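PDB 6PWI: putative hyaluronoglucosaminidase from Clostridium perfringens, which probably acts as a hexosaminidase of glycoside hydrolase family 84, this chain being the N-terminal and catalytic part of a longer secreted protein. Local coordinates for residues D108-F111 against T112-L116; D173-G177 against Q178-F182; I189-N193 against E194-D198; Y461-P464 against D465-E468. One frame throughout, in Å; residues are numbered along the deposited sequence.

Contact 1 (D108-F111 against T112-L116); sequences DKYF and TDNNL
Asp108 opens the last turns of helix 106-114 by offering its carbonyl oxygen to Thr112 N at 3.0 Å, an ordinary i to i+4 bond. Its OD2 bonds to the backbone N of Glu104, and a water 2.7 Å from Asp108 OD1 also makes a weak bond with Thr112 OG1. One residue on, Lys109 pairs with Asp113 twice. A backbone bond runs from Asp113 N to Lys109 O, and at the surface Lys109 NZ forms a salt bridge with Asp113 OD2 at 3.1 Å, coming in on the syn side of the carboxylate. The lysine chain runs extended and bends only at its last torsion (chi4 -63°), which brings NZ back to the acid.

Tyr110 O is gripped by two donors of one residue: Asn114 ND2 at 3.0 Å, in the carbonyl plane and on a lone pair, and Asn114 N from above that plane. The amide thus folds back over its own helix end, with ND2 3.2 Å from Tyr110 CD1 and the ring and amide planes 46° apart. A Schellman motif ends the helix: phi is positive at Asn115 (60°), and two weak bonds close it, Leu116 N to Phe111 O and Asn115 N to Thr112 O. Asn115 N makes a further weak bond to Phe111 O. The turn carries Leu116 back over the last helical residues, where its CD1 lies 3.6 Å from Phe111 CD1 and 3.8 Å from Tyr110 CE2. Within the family 20 domain 2-like region, Tyr110 and Phe111 pack the helix onto strand 136-141, and Phe111 and Leu116 also reach strand 127-133.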
loop_
_atom_site.group_PDB
_atom_site.type_symbol
_atom_site.label_atom_id
_atom_site.label_comp_id
_atom_site.label_asym_id
_atom_site.label_seq_id
_atom_site.Cartn_x
_atom_site.Cartn_y
_atom_site.Cartn_z
ATOM N N ASP A 108 4.585 32.393 -4.045
ATOM C CA ASP A 108 3.649 32.513 -5.149
ATOM C C ASP A 108 4.176 33.567 -6.120
ATOM O O ASP A 108 4.175 33.358 -7.334
ATOM C CB ASP A 108 2.226 32.808 -4.661
ATOM C CG ASP A 108 1.195 32.885 -5.781
ATOM O OD1 ASP A 108 1.327 32.128 -6.768
ATOM O OD2 ASP A 108 0.264 33.704 -5.668
ATOM N N LYS A 109 4.651 34.685 -5.553
ATOM C CA LYS A 109 5.185 35.804 -6.310
ATOM C C LYS A 109 6.381 35.348 -7.142
ATOM O O LYS A 109 6.459 35.652 -8.331
ATOM C CB LYS A 109 5.579 36.925 -5.345
ATOM C CG LYS A 109 5.844 38.276 -5.987
ATOM C CD LYS A 109 5.730 39.421 -5.004
ATOM C CE LYS A 109 5.745 40.774 -5.684
ATOM N NZ LYS A 109 7.030 40.990 -6.388
ATOM N N TYR A 110 7.306 34.613 -6.511
ATOM C CA TYR A 110 8.500 34.138 -7.195
ATOM C C TYR A 110 8.121 33.326 -8.435
ATOM O O TYR A 110 8.749 33.478 -9.476
ATOM C CB TYR A 110 9.437 33.399 -6.235
ATOM C CG TYR A 110 10.462 32.529 -6.920
ATOM C CD1 TYR A 110 11.685 33.038 -7.338
ATOM C CD2 TYR A 110 10.196 31.188 -7.168
ATOM C CE1 TYR A 110 12.616 32.237 -7.984
ATOM C CE2 TYR A 110 11.113 30.376 -7.813
ATOM C CZ TYR A 110 12.323 30.904 -8.222
ATOM O OH TYR A 110 13.211 30.087 -8.854
ATOM N N PHE A 111 7.093 32.475 -8.328
ATOM C CA PHE A 111 6.692 31.635 -9.448
ATOM C C PHE A 111 6.053 32.474 -10.548
ATOM O O PHE A 111 6.336 32.266 -11.722
ATOM C CB PHE A 111 5.770 30.495 -9.014
ATOM C CG PHE A 111 6.490 29.262 -8.531
ATOM C CD1 PHE A 111 6.784 28.228 -9.405
ATOM C CD2 PHE A 111 6.880 29.141 -7.206
ATOM C CE1 PHE A 111 7.452 27.096 -8.960
ATOM C CE2 PHE A 111 7.547 28.009 -6.763
ATOM C CZ PHE A 111 7.833 26.990 -7.641
ATOM N N THR A 112 5.190 33.415 -10.157
ATOM C CA THR A 112 4.550 34.325 -11.094
ATOM C C THR A 112 5.591 35.175 -11.827
ATOM O O THR A 112 5.586 35.237 -13.053
ATOM C CB THR A 112 3.505 35.191 -10.379
ATOM O OG1 THR A 112 2.488 34.301 -9.917
ATOM C CG2 THR A 112 2.909 36.259 -11.273
ATOM N N ASP A 113 6.479 35.821 -11.060
ATOM C CA ASP A 113 7.404 36.816 -11.578
ATOM C C ASP A 113 8.426 36.162 -12.503
ATOM O O ASP A 113 8.903 36.805 -13.432
ATOM C CB ASP A 113 8.129 37.566 -10.456
ATOM C CG ASP A 113 7.307 38.641 -9.759
ATOM O OD1 ASP A 113 6.161 38.906 -10.198
ATOM O OD2 ASP A 113 7.821 39.205 -8.770
ATOM N N ASN A 114 8.762 34.893 -12.231
ATOM C CA ASN A 114 9.777 34.178 -12.988
ATOM C C ASN A 114 9.134 33.329 -14.082
ATOM O O ASN A 114 9.838 32.727 -14.888
ATOM C CB ASN A 114 10.707 33.373 -12.077
ATOM C CG ASN A 114 11.731 34.244 -11.383
ATOM O OD1 ASN A 114 12.765 34.567 -11.960
ATOM N ND2 ASN A 114 11.459 34.628 -10.146
ATOM N N ASN A 115 7.797 33.267 -14.078
ATOM C CA ASN A 115 7.012 32.720 -15.175
ATOM C C ASN A 115 7.373 31.255 -15.439
ATOM O O ASN A 115 7.747 30.894 -16.553
ATOM C CB ASN A 115 7.110 33.624 -16.409
ATOM C CG ASN A 115 6.020 33.366 -17.426
ATOM O OD1 ASN A 115 4.907 32.983 -17.069
ATOM N ND2 ASN A 115 6.333 33.579 -18.695
ATOM N N LEU A 116 7.211 30.404 -14.418
ATOM C CA LEU A 116 7.697 29.033 -14.481
ATOM C C LEU A 116 6.600 28.055 -14.912
ATOM O O LEU A 116 6.921 27.030 -15.513
ATOM C CB LEU A 116 8.313 28.632 -13.134
ATOM C CG LEU A 116 9.521 29.447 -12.669
ATOM C CD1 LEU A 116 9.804 29.209 -11.193
ATOM C CD2 LEU A 116 10.757 29.132 -13.498
HETATM O O HOH W 1 1.429 31.226 -9.341
#

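Contact 2 (D173-G177 against Q178-F182); sequences DYSDG and QWRGF
Arg180 lays the end of its side chain against Ser175, NH1 standing 3.4 Å from Ser175 CB and 2.9 Å from Ser175 OG. The guanidinium also meets Gly177 O at its edge, near its own plane, but the bond from NH1 is weak: 3.0 Å long and bent to 126°. A bend at chi3 (-59°) swings the group back from strand 179-184 toward Ser175 and Gly177. Ser175 OG in turn donates to Gly177 O at 2.6 Å, in the carbonyl plane and on a lone pair, so this one carbonyl serves both side chains. Just beyond the glycine, Gln178 CG rests 3.6 Å above one face of the Trp179 ring, offset toward its rim.

The short connection leads from the mixed sheet of the N-terminal region into the first strand of the parallel eight-stranded barrel. Asp126, just before strand 127-133, forms a salt bridge with Arg180 NH1, Lys207 O accepts from NH2, and Tyr149 adds a cation-pi contact. With Gly177 O only a minor partner, the buried positive charge is probably balanced chiefly by Asp126, while serine and carbonyl give its near side a polar lining.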
loop_
_atom_site.group_PDB
_atom_site.type_symbol
_atom_site.label_atom_id
_atom_site.label_comp_id
_atom_site.label_asym_id
_atom_site.label_seq_id
_atom_site.Cartn_x
_atom_site.Cartn_y
_atom_site.Cartn_z
ATOM N N ASP A 173 3.481 18.007 -11.037
ATOM C CA ASP A 173 2.936 16.742 -10.570
ATOM C C ASP A 173 1.503 16.912 -10.076
ATOM O O ASP A 173 1.088 17.999 -9.670
ATOM C CB ASP A 173 3.840 16.102 -9.516
ATOM C CG ASP A 173 3.843 14.583 -9.556
ATOM O OD1 ASP A 173 3.012 14.001 -10.304
ATOM O OD2 ASP A 173 4.672 13.988 -8.843
ATOM N N TYR A 174 0.758 15.806 -10.126
ATOM C CA TYR A 174 -0.583 15.730 -9.572
ATOM C C TYR A 174 -0.997 14.265 -9.447
ATOM O O TYR A 174 -0.326 13.379 -9.969
ATOM C CB TYR A 174 -1.567 16.509 -10.444
ATOM C CG TYR A 174 -1.750 15.944 -11.828
ATOM C CD1 TYR A 174 -2.652 14.920 -12.071
ATOM C CD2 TYR A 174 -1.021 16.448 -12.897
ATOM C CE1 TYR A 174 -2.818 14.405 -13.347
ATOM C CE2 TYR A 174 -1.180 15.949 -14.180
ATOM C CZ TYR A 174 -2.080 14.923 -14.402
ATOM O OH TYR A 174 -2.228 14.437 -15.667
ATOM N N SER A 175 -2.114 14.028 -8.754
ATOM C CA SER A 175 -2.608 12.684 -8.529
ATOM C C SER A 175 -3.817 12.419 -9.417
ATOM O O SER A 175 -4.687 13.273 -9.558
ATOM C CB SER A 175 -2.960 12.466 -7.088
ATOM O OG SER A 175 -3.415 11.133 -6.887
ATOM N N ASP A 176 -3.856 11.211 -9.991
ATOM C CA ASP A 176 -5.016 10.753 -10.731
ATOM C C ASP A 176 -6.157 10.479 -9.756
ATOM O O ASP A 176 -7.300 10.797 -10.055
ATOM C CB ASP A 176 -4.676 9.557 -11.623
ATOM C CG ASP A 176 -3.905 9.965 -12.866
ATOM O OD1 ASP A 176 -4.318 10.964 -13.505
ATOM O OD2 ASP A 176 -2.885 9.298 -13.175
ATOM N N GLY A 177 -5.824 9.912 -8.591
ATOM C CA GLY A 177 -6.817 9.541 -7.597
ATOM C C GLY A 177 -6.905 10.555 -6.458
ATOM O O GLY A 177 -5.892 11.109 -6.035
ATOM N N GLN A 178 -8.134 10.772 -5.972
ATOM C CA GLN A 178 -8.408 11.592 -4.804
ATOM C C GLN A 178 -7.852 10.914 -3.545
ATOM O O GLN A 178 -7.196 11.569 -2.740
ATOM C CB GLN A 178 -9.907 11.906 -4.752
ATOM C CG GLN A 178 -10.348 12.747 -3.561
ATOM C CD GLN A 178 -11.848 12.786 -3.351
ATOM O OE1 GLN A 178 -12.620 12.052 -3.971
ATOM N NE2 GLN A 178 -12.284 13.648 -2.447
ATOM N N TRP A 179 -8.088 9.602 -3.385
ATOM C CA TRP A 179 -7.662 8.872 -2.196
ATOM C C TRP A 179 -6.684 7.761 -2.559
ATOM O O TRP A 179 -6.905 7.020 -3.512
ATOM C CB TRP A 179 -8.854 8.321 -1.400
ATOM C CG TRP A 179 -9.897 9.351 -1.105
ATOM C CD1 TRP A 179 -11.179 9.348 -1.567
ATOM C CD2 TRP A 179 -9.746 10.564 -0.333
ATOM N NE1 TRP A 179 -11.842 10.462 -1.124
ATOM C CE2 TRP A 179 -10.991 11.229 -0.365
ATOM C CE3 TRP A 179 -8.696 11.159 0.385
ATOM C CZ2 TRP A 179 -11.205 12.450 0.288
ATOM C CZ3 TRP A 179 -8.910 12.359 1.036
ATOM C CH2 TRP A 179 -10.149 13.002 0.981
ATOM N N ARG A 180 -5.603 7.667 -1.774
ATOM C CA ARG A 180 -4.578 6.649 -1.919
ATOM C C ARG A 180 -4.154 6.179 -0.530
ATOM O O ARG A 180 -3.690 6.973 0.288
ATOM C CB ARG A 180 -3.360 7.215 -2.653
ATOM C CG ARG A 180 -3.680 7.960 -3.942
ATOM C CD ARG A 180 -2.530 8.812 -4.448
ATOM N NE ARG A 180 -2.065 9.843 -3.518
ATOM C CZ ARG A 180 -2.658 11.022 -3.314
ATOM N NH1 ARG A 180 -3.763 11.335 -3.970
ATOM N NH2 ARG A 180 -2.141 11.885 -2.453
ATOM N N GLY A 181 -4.328 4.884 -0.256
ATOM C CA GLY A 181 -3.842 4.354 1.003
ATOM C C GLY A 181 -4.260 2.912 1.252
ATOM O O GLY A 181 -4.401 2.113 0.327
ATOM N N PHE A 182 -4.451 2.605 2.535
ATOM C CA PHE A 182 -4.658 1.246 2.992
ATOM C C PHE A 182 -5.668 1.267 4.132
ATOM O O PHE A 182 -5.765 2.245 4.871
ATOM C CB PHE A 182 -3.322 0.634 3.428
ATOM C CG PHE A 182 -2.540 1.432 4.443
ATOM C CD1 PHE A 182 -2.589 1.110 5.797
ATOM C CD2 PHE A 182 -1.742 2.504 4.053
ATOM C CE1 PHE A 182 -1.859 1.838 6.729
ATOM C CE2 PHE A 182 -1.021 3.238 4.988
ATOM C CZ PHE A 182 -1.081 2.905 6.325
#

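Contact 3 (I189-N193 against E194-D198); sequences IPWSN and ENRKD
An N-cap starts helix 193-204, the helix that follows the first strand of the barrel, and Ser192 provides it. Ser192 OG accepts from Asn195 N at 3.2 Å, held there by a chi1 of 73° that sets the hydroxyl between its own backbone N and carbonyl carbon. The carbonyl of the same serine receives Arg196 N at 2.9 Å and, weakly, Asn195 N. Water extends the cap: one molecule accepts from both Ser192 N and Asn195 ND2, and another joins Ser192 OG to Glu194 OE1. Asn195 OD1 accepts from Gln430 NE2.

In the (beta/alpha)8 barrel this loop and helix form the first step from strand to helix, and Arg196 ties the two together. Its extended chain runs back along the loop until Trp191 O sits 3.2 Å above the plane of the Arg196 guanidinium, over its centre, without a hydrogen bond. At the edge of the same group, Arg196 NH1 donates to Asn193 OD1 at 2.9 Å, the amide oxygen lying only 4° out of the guanidinium plane. Arg196 CG meets the edge of the Trp191 ring at CE3, 3.9 Å away. Glu184 takes NE of Arg196 in a salt bridge and also accepts from Trp191 N, while Met426 O receives the indole N-H of Trp191.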
loop_
_atom_site.group_PDB
_atom_site.type_symbol
_atom_site.label_atom_id
_atom_site.label_comp_id
_atom_site.label_asym_id
_atom_site.label_seq_id
_atom_site.Cartn_x
_atom_site.Cartn_y
_atom_site.Cartn_z
ATOM N N ILE A 189 -5.422 -11.182 13.097
ATOM C CA ILE A 189 -4.778 -10.525 14.219
ATOM C C ILE A 189 -4.548 -9.064 13.835
ATOM O O ILE A 189 -3.974 -8.776 12.783
ATOM C CB ILE A 189 -3.467 -11.247 14.583
ATOM C CG1 ILE A 189 -3.721 -12.708 14.970
ATOM C CG2 ILE A 189 -2.713 -10.483 15.658
ATOM C CD1 ILE A 189 -2.467 -13.515 15.199
ATOM N N PRO A 190 -4.997 -8.096 14.666
ATOM C CA PRO A 190 -4.837 -6.681 14.336
ATOM C C PRO A 190 -3.359 -6.302 14.322
ATOM O O PRO A 190 -2.537 -6.942 14.977
ATOM C CB PRO A 190 -5.599 -5.959 15.458
ATOM C CG PRO A 190 -5.623 -6.946 16.607
ATOM C CD PRO A 190 -5.665 -8.315 15.962
ATOM N N TRP A 191 -3.021 -5.270 13.548
ATOM C CA TRP A 191 -1.666 -4.757 13.582
ATOM C C TRP A 191 -1.388 -4.159 14.958
ATOM O O TRP A 191 -2.288 -3.617 15.603
ATOM C CB TRP A 191 -1.463 -3.709 12.485
ATOM C CG TRP A 191 -1.634 -4.223 11.088
ATOM C CD1 TRP A 191 -1.384 -5.482 10.622
ATOM C CD2 TRP A 191 -2.047 -3.454 9.950
ATOM N NE1 TRP A 191 -1.641 -5.557 9.283
ATOM C CE2 TRP A 191 -2.049 -4.329 8.842
ATOM C CE3 TRP A 191 -2.430 -2.122 9.769
ATOM C CZ2 TRP A 191 -2.420 -3.907 7.566
ATOM C CZ3 TRP A 191 -2.808 -1.707 8.514
ATOM C CH2 TRP A 191 -2.797 -2.588 7.429
ATOM N N SER A 192 -0.129 -4.261 15.395
ATOM C CA SER A 192 0.315 -3.534 16.570
ATOM C C SER A 192 0.347 -2.031 16.266
ATOM O O SER A 192 0.425 -1.617 15.109
ATOM C CB SER A 192 1.658 -4.030 17.000
ATOM O OG SER A 192 2.644 -3.575 16.090
ATOM N N ASN A 193 0.296 -1.214 17.321
ATOM C CA ASN A 193 0.401 0.229 17.176
ATOM C C ASN A 193 1.743 0.608 16.548
ATOM O O ASN A 193 1.792 1.492 15.700
ATOM C CB ASN A 193 0.110 0.958 18.490
ATOM C CG ASN A 193 -1.326 0.798 18.946
ATOM O OD1 ASN A 193 -2.200 0.442 18.159
ATOM N ND2 ASN A 193 -1.580 1.059 20.218
ATOM N N GLU A 194 2.825 -0.066 16.951
ATOM C CA GLU A 194 4.131 0.142 16.344
ATOM C C GLU A 194 4.022 0.039 14.817
ATOM O O GLU A 194 4.548 0.898 14.104
ATOM C CB GLU A 194 5.140 -0.855 16.926
ATOM C CG GLU A 194 6.603 -0.504 16.664
ATOM C CD GLU A 194 7.648 -1.433 17.283
ATOM O OE1 GLU A 194 7.264 -2.511 17.798
ATOM O OE2 GLU A 194 8.856 -1.081 17.255
ATOM N N ASN A 195 3.328 -1.006 14.328
ATOM C CA ASN A 195 3.257 -1.319 12.906
ATOM C C ASN A 195 2.327 -0.354 12.172
ATOM O O ASN A 195 2.615 0.023 11.037
ATOM C CB ASN A 195 2.878 -2.777 12.631
ATOM C CG ASN A 195 4.065 -3.721 12.572
ATOM O OD1 ASN A 195 5.097 -3.411 11.970
ATOM N ND2 ASN A 195 3.924 -4.888 13.183
ATOM N N ARG A 196 1.212 0.033 12.809
ATOM C CA ARG A 196 0.314 1.004 12.205
ATOM C C ARG A 196 1.059 2.310 11.933
ATOM O O ARG A 196 0.890 2.910 10.873
ATOM C CB ARG A 196 -0.922 1.239 13.072
ATOM C CG ARG A 196 -1.952 0.126 12.981
ATOM C CD ARG A 196 -2.791 0.110 14.242
ATOM N NE ARG A 196 -3.904 -0.822 14.180
ATOM C CZ ARG A 196 -4.526 -1.296 15.248
ATOM N NH1 ARG A 196 -4.132 -0.927 16.454
ATOM N NH2 ARG A 196 -5.534 -2.136 15.112
ATOM N N LYS A 197 1.888 2.738 12.890
ATOM C CA LYS A 197 2.648 3.967 12.742
ATOM C C LYS A 197 3.658 3.812 11.608
ATOM O O LYS A 197 3.872 4.745 10.841
ATOM C CB LYS A 197 3.334 4.336 14.059
ATOM C CG LYS A 197 2.379 4.781 15.153
ATOM C CD LYS A 197 3.063 5.068 16.458
ATOM C CE LYS A 197 2.085 5.080 17.614
ATOM N NZ LYS A 197 2.803 5.073 18.909
ATOM N N ASP A 198 4.254 2.618 11.506
ATOM C CA ASP A 198 5.311 2.354 10.547
ATOM C C ASP A 198 4.755 2.337 9.126
ATOM O O ASP A 198 5.448 2.768 8.207
ATOM C CB ASP A 198 6.040 1.047 10.857
ATOM C CG ASP A 198 7.438 0.998 10.268
ATOM O OD1 ASP A 198 8.191 1.968 10.477
ATOM O OD2 ASP A 198 7.762 -0.009 9.601
HETATM O O HOH W 2 1.485 -6.026 13.730
HETATM O O HOH W 3 4.949 -4.384 17.154
#

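Contact 4 (Y461-P464 against D465-E468); sequences YIEP and DASE. With EDO (1,2-ethanediol), chain E.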
loop_
_atom_site.group_PDB
_atom_site.type_symbol
_atom_site.label_atom_id
_atom_site.label_comp_id
_atom_site.label_asym_id
_atom_site.label_seq_id
_atom_site.Cartn_x
_atom_site.Cartn_y
_atom_site.Cartn_z
ATOM N N TYR A 461 13.334 0.230 -1.314
ATOM C CA TYR A 461 12.691 1.151 -0.391
ATOM C C TYR A 461 12.178 0.407 0.838
ATOM O O TYR A 461 12.249 0.923 1.949
ATOM C CB TYR A 461 11.552 1.895 -1.086
ATOM C CG TYR A 461 12.021 2.706 -2.259
ATOM C CD1 TYR A 461 12.666 3.919 -2.070
ATOM C CD2 TYR A 461 11.861 2.239 -3.558
ATOM C CE1 TYR A 461 13.120 4.664 -3.147
ATOM C CE2 TYR A 461 12.311 2.973 -4.645
ATOM C CZ TYR A 461 12.941 4.190 -4.437
ATOM O OH TYR A 461 13.381 4.926 -5.498
ATOM N N ILE A 462 11.654 -0.803 0.624
ATOM C CA ILE A 462 11.061 -1.564 1.707
ATOM C C ILE A 462 12.168 -2.077 2.620
ATOM O O ILE A 462 12.019 -2.054 3.838
ATOM C CB ILE A 462 10.184 -2.706 1.159
ATOM C CG1 ILE A 462 9.062 -2.148 0.281
ATOM C CG2 ILE A 462 9.660 -3.584 2.291
ATOM C CD1 ILE A 462 8.345 -3.189 -0.530
ATOM N N GLU A 463 13.269 -2.531 2.014
ATOM C CA GLU A 463 14.332 -3.205 2.743
ATOM C C GLU A 463 15.684 -2.822 2.141
ATOM O O GLU A 463 16.200 -3.519 1.266
ATOM C CB GLU A 463 14.095 -4.719 2.738
ATOM C CG GLU A 463 15.253 -5.526 3.294
ATOM C CD GLU A 463 15.746 -5.047 4.651
ATOM O OE1 GLU A 463 14.994 -5.204 5.635
ATOM O OE2 GLU A 463 16.870 -4.487 4.719
ATOM N N PRO A 464 16.315 -1.719 2.613
ATOM C CA PRO A 464 17.522 -1.181 1.978
ATOM C C PRO A 464 18.771 -2.059 2.067
ATOM O O PRO A 464 19.660 -1.947 1.230
ATOM C CB PRO A 464 17.771 0.151 2.708
ATOM C CG PRO A 464 16.477 0.433 3.446
ATOM C CD PRO A 464 15.893 -0.925 3.776
ATOM N N ASP A 465 18.838 -2.939 3.072
ATOM C CA ASP A 465 20.048 -3.711 3.324
ATOM C C ASP A 465 19.981 -5.098 2.678
ATOM O O ASP A 465 21.018 -5.716 2.441
ATOM C CB ASP A 465 20.363 -3.794 4.818
ATOM C CG ASP A 465 20.366 -2.440 5.509
ATOM O OD1 ASP A 465 21.376 -1.713 5.382
ATOM O OD2 ASP A 465 19.345 -2.116 6.156
ATOM N N ALA A 466 18.765 -5.584 2.396
ATOM C CA ALA A 466 18.577 -6.949 1.929
ATOM C C ALA A 466 17.556 -6.990 0.798
ATOM O O ALA A 466 16.702 -7.876 0.764
ATOM C CB ALA A 466 18.150 -7.816 3.088
ATOM N N SER A 467 17.663 -6.042 -0.141
ATOM C CA SER A 467 16.601 -5.847 -1.115
ATOM C C SER A 467 16.555 -6.977 -2.140
ATOM O O SER A 467 15.474 -7.366 -2.575
ATOM C CB SER A 467 16.646 -4.479 -1.749
ATOM O OG SER A 467 17.899 -4.242 -2.355
ATOM N N GLU A 468 17.726 -7.512 -2.503
ATOM C CA GLU A 468 17.796 -8.640 -3.415
ATOM C C GLU A 468 17.131 -9.850 -2.763
ATOM O O GLU A 468 16.330 -10.541 -3.391
ATOM C CB GLU A 468 19.241 -8.917 -3.839
ATOM C CG GLU A 468 19.836 -7.875 -4.777
ATOM C CD GLU A 468 19.080 -7.569 -6.070
ATOM O OE1 GLU A 468 18.201 -8.378 -6.478
ATOM O OE2 GLU A 468 19.378 -6.511 -6.687
HETATM C C1 EDO E . 15.642 -5.133 -7.174
HETATM O O1 EDO E . 16.899 -5.105 -7.814
HETATM C C2 EDO E . 15.749 -5.385 -5.723
HETATM O O2 EDO E . 16.674 -4.511 -5.122
HETATM O O HOH W 4 17.549 -3.577 7.128
#
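The corner between helices 451-462 and 467-475 is built round the carboxylate of Glu463, the first residue to leave the helical path. Its OE2 accepts from Asp465 N at 3.0 Å and, weakly, from Ala466 N at 3.2 Å, so the side chain folds over the peptide N-H groups of these two residues. The bond from Asp465 N reaches OE2 on the anti side, 16° out of the carboxylate plane. The fold-back is made at chi2 (51°): CG leaves anti to the backbone N, then the chain bends and lays Glu463 CG 3.7 Å from Ala466 CB. The other oxygen, OE1, bonds to Ser537 OG in the linker after helix 513-536.

In this turn between two helices Ala466 occupies the N-cap position of helix 467-475, so no side-chain oxygen of the cap residue is available for the first turn. Ala466 N also makes a long, weak bond to Glu463 O. The methyl group of Ala466 packs on Phe533 and Lys536 of helix 513-536.

Two acids lie close here, Glu463 OE2 and Asp465 OD2 being 3.7 Å apart. A water donates to both, at 2.7 Å to Glu463 OE2, which probably eases their repulsion. At the beginning of the second helix a 1,2-ethanediol, probably from the crystallisation liquor, bridges two neighbouring side chains: its O2 shares a hydrogen bond with Ser467 OG, and its O1 donates to Glu468 OE2 at 3.1 Å.

Overall arrangement
The four contacts follow the chain in series from the N-terminal mixed sheet through the barrel to the helices beyond it. Contact 1 is the remote one, its centre about 27 Å from that of contact 2 and about 43 Å from that of contact 3. Contact 2 is the passage from the mixed sheet into the barrel, and it touches contact 3, which starts the next helix: Phe182 CD1 packs 3.9 Å from Trp191 CZ3. Contact 4 lies apart from both, its nearest atoms about 7 Å from contact 3 and about 12 Å from contact 2. All four are away from Asp299, the predicted proton donor.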